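Long-range contact in Alpha/beta hydrolase (Novosphingobium aromaticivorans, PDB 3BWX), which probably acts as a hydrolase of the alpha/beta fold and binds calcium ions: residues Pro36-Asn41 with Thr104-Leu109. The protein carries 1 engineered substitution. Numbering follows the deposited sequence.
Sequences PGLTRN and TSLGGL. With EDO (1,2-ethanediol), chain Q.
One water is gripped by two backbone N-H groups, one from each segment: L38 N at 3.0 Å and L106 N at 3.1 Å from its oxygen. Next to it the loop packs against the turn through backbone atoms, with G37 CA 3.4 Å from T104 O in a CA-H...O contact. That same carbonyl accepts a weak hydrogen bond from G107 N within its own segment. G107 itself sits against P36, and a CB on it would run into P36 O. The turn from strand 99-104 into helix 106-117 reads G-x-S-x-G, and S105 has phi/psi of 58°/-122°, a strained backbone consistent with a nucleophile elbow, with S105 the probable nucleophile. The water therefore probably occupies the oxyanion hole, built as in other alpha/beta hydrolases from the N-H after the probable nucleophile and one from the loop after strand 32-35. Farther out, L38 CD1 meets L106 CD2 at 3.7 Å, the two leucines crossing obliquely. An ethanediol, probably from the crystallisation liquor, donates hydrogen bonds through its O2 and O1 hydroxyls to P36 O and G37 O, both 2.8 Å, while L106 CB, CG and CD2 press on its O2. An alanine at L106 would probably leave L38 CD1 without its apolar mate and open a gap beside the diol. Beyond the pair, L38 also touches I142 of helix 136-145 and V210 of a loop.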
ATOM      1  N   PRO A  36       1.832   1.974   0.571  1.00 11.15           N
ATOM      2  CA  PRO A  36       1.620   1.095  -0.574  1.00 13.08           C
ATOM      3  C   PRO A  36       1.986  -0.368  -0.324  1.00 11.40           C
ATOM      4  O   PRO A  36       2.614  -0.707   0.666  1.00 10.58           O
ATOM      5  CB  PRO A  36       2.575   1.639  -1.653  1.00 12.50           C
ATOM      6  CG  PRO A  36       3.167   2.856  -1.114  1.00 19.87           C
ATOM      7  CD  PRO A  36       3.006   2.852   0.371  1.00 15.80           C
ATOM      8  N   GLY A  37       1.574  -1.190  -1.280  1.00 11.91           N
ATOM      9  CA  GLY A  37       1.921  -2.578  -1.332  1.00 13.83           C
ATOM     10  C   GLY A  37       3.367  -2.826  -1.727  1.00  9.98           C
ATOM     11  O   GLY A  37       4.133  -1.917  -2.045  1.00  8.59           O
ATOM     12  N   LEU A  38       3.744  -4.099  -1.720  1.00  8.39           N
ATOM     13  CA  LEU A  38       5.134  -4.549  -1.828  1.00  8.99           C
ATOM     14  C   LEU A  38       5.881  -3.921  -2.970  1.00  8.70           C
ATOM     15  O   LEU A  38       6.994  -3.501  -2.784  1.00  9.58           O
ATOM     16  CB  LEU A  38       5.144  -6.099  -1.927  1.00 10.34           C
ATOM     17  CG  LEU A  38       6.478  -6.820  -2.078  1.00 15.43           C
ATOM     18  CD1 LEU A  38       7.289  -6.747  -0.815  1.00 14.54           C
ATOM     19  CD2 LEU A  38       6.204  -8.307  -2.476  1.00 12.36           C
ATOM     20  N   THR A  39       5.320  -3.950  -4.167  1.00  7.92           N
ATOM     21  CA  THR A  39       5.960  -3.460  -5.394  1.00  8.08           C
ATOM     22  C   THR A  39       5.501  -2.060  -5.805  1.00  9.53           C
ATOM     23  O   THR A  39       5.775  -1.632  -6.940  1.00  9.89           O
ATOM     24  CB  THR A  39       5.749  -4.427  -6.582  1.00 12.54           C
ATOM     25  OG1 THR A  39       4.344  -4.558  -6.819  1.00 13.56           O
ATOM     26  CG2 THR A  39       6.365  -5.772  -6.294  1.00 11.69           C
ATOM     27  N   ARG A  40       4.838  -1.356  -4.891  1.00  7.13           N
ATOM     28  CA  ARG A  40       4.059  -0.211  -5.274  1.00  8.68           C
ATOM     29  C   ARG A  40       4.653   1.065  -4.707  1.00  7.48           C
ATOM     30  O   ARG A  40       5.611   1.042  -3.925  1.00  7.61           O
ATOM     31  CB  ARG A  40       2.617  -0.381  -4.839  1.00  9.60           C
ATOM     32  CG  ARG A  40       1.925  -1.634  -5.338  1.00  8.08           C
ATOM     33  CD  ARG A  40       1.855  -1.643  -6.868  1.00 11.95           C
ATOM     34  NE  ARG A  40       1.190  -2.811  -7.397  1.00 16.19           N
ATOM     35  CZ  ARG A  40      -0.133  -2.934  -7.492  1.00 12.23           C
ATOM     36  NH1 ARG A  40      -0.934  -1.946  -7.143  1.00 13.90           N
ATOM     37  NH2 ARG A  40      -0.663  -4.048  -7.975  1.00 18.68           N
ATOM     38  N   ASN A  41       4.140   2.194  -5.176  1.00  7.16           N
ATOM     39  CA  ASN A  41       4.669   3.527  -4.902  1.00  8.09           C
ATOM     40  C   ASN A  41       3.501   4.543  -4.674  1.00  7.51           C
ATOM     41  O   ASN A  41       2.295   4.192  -4.612  1.00  8.10           O
ATOM     42  CB  ASN A  41       5.643   3.955  -6.022  1.00  7.46           C
ATOM     43  CG  ASN A  41       4.938   4.120  -7.357  1.00 11.75           C
ATOM     44  OD1 ASN A  41       4.157   5.065  -7.514  1.00 10.54           O
ATOM     45  ND2 ASN A  41       5.140   3.174  -8.288  1.00  8.24           N
ATOM     46  N   THR A 104      -2.279  -0.803   2.081  1.00  8.93           N
ATOM     47  CA  THR A 104      -2.589  -1.820   1.132  1.00 11.00           C
ATOM     48  C   THR A 104      -1.609  -2.953   1.210  1.00 10.45           C
ATOM     49  O   THR A 104      -0.425  -2.736   1.057  1.00 11.08           O
ATOM     50  CB  THR A 104      -2.653  -1.250  -0.262  1.00 13.38           C
ATOM     51  OG1 THR A 104      -3.769  -0.350  -0.325  1.00 10.19           O
ATOM     52  CG2 THR A 104      -2.880  -2.397  -1.283  1.00 14.23           C
ATOM     53  N   SER A 105      -2.112  -4.168   1.444  0.50 10.06           N
ATOM     54  CA  SER A 105      -1.242  -5.344   1.415  0.50 10.58           C
ATOM     55  C   SER A 105      -0.093  -5.207   2.440  0.50 12.59           C
ATOM     56  O   SER A 105      -0.349  -5.039   3.629  0.50 11.69           O
ATOM     57  CB  SER A 105      -0.735  -5.561  -0.021  0.50 12.67           C
ATOM     58  OG  SER A 105      -1.830  -5.493  -0.913  0.50 19.39           O
ATOM     59  N   LEU A 106       1.166  -5.266   1.998  1.00 12.41           N
ATOM     60  CA  LEU A 106       2.301  -5.055   2.924  1.00 13.21           C
ATOM     61  C   LEU A 106       2.149  -3.743   3.702  1.00 10.78           C
ATOM     62  O   LEU A 106       2.463  -3.647   4.884  1.00 10.15           O
ATOM     63  CB  LEU A 106       3.657  -5.078   2.225  1.00 16.37           C
ATOM     64  CG  LEU A 106       4.891  -4.889   3.127  1.00 17.48           C
ATOM     65  CD1 LEU A 106       4.884  -5.811   4.367  1.00 18.78           C
ATOM     66  CD2 LEU A 106       6.138  -5.101   2.236  1.00 16.76           C
ATOM     67  N   GLY A 107       1.611  -2.739   3.051  1.00 10.08           N
ATOM     68  CA  GLY A 107       1.278  -1.511   3.759  1.00 10.67           C
ATOM     69  C   GLY A 107       0.305  -1.671   4.906  1.00  9.76           C
ATOM     70  O   GLY A 107       0.402  -0.969   5.882  1.00 10.16           O
ATOM     71  N   GLY A 108      -0.632  -2.594   4.780  1.00  9.64           N
ATOM     72  CA  GLY A 108      -1.541  -2.918   5.864  1.00 10.42           C
ATOM     73  C   GLY A 108      -0.790  -3.631   6.984  1.00  9.33           C
ATOM     74  O   GLY A 108      -1.064  -3.387   8.149  1.00 11.69           O
ATOM     75  N   LEU A 109       0.109  -4.560   6.642  1.00  9.87           N
ATOM     76  CA  LEU A 109       0.966  -5.165   7.649  1.00 11.38           C
ATOM     77  C   LEU A 109       1.773  -4.100   8.414  1.00 10.88           C
ATOM     78  O   LEU A 109       1.891  -4.112   9.636  1.00 10.05           O
ATOM     79  CB  LEU A 109       1.911  -6.211   7.045  1.00 14.28           C
ATOM     80  CG  LEU A 109       3.058  -6.726   7.925  1.00 20.53           C
TER
HETATM   81  C1  EDO Q 300       6.927  -1.724   0.354  1.00 15.52           C
HETATM   82  O1  EDO Q 300       6.321  -0.840  -0.616  1.00 14.58           O
HETATM   83  C2  EDO Q 300       6.003  -1.775   1.578  1.00 18.49           C
HETATM   84  O2  EDO Q 300       4.765  -2.424   1.251  1.00 15.59           O
HETATM   85  O   HOH W   1       2.198  -6.434  -0.644  1.00 16.46           O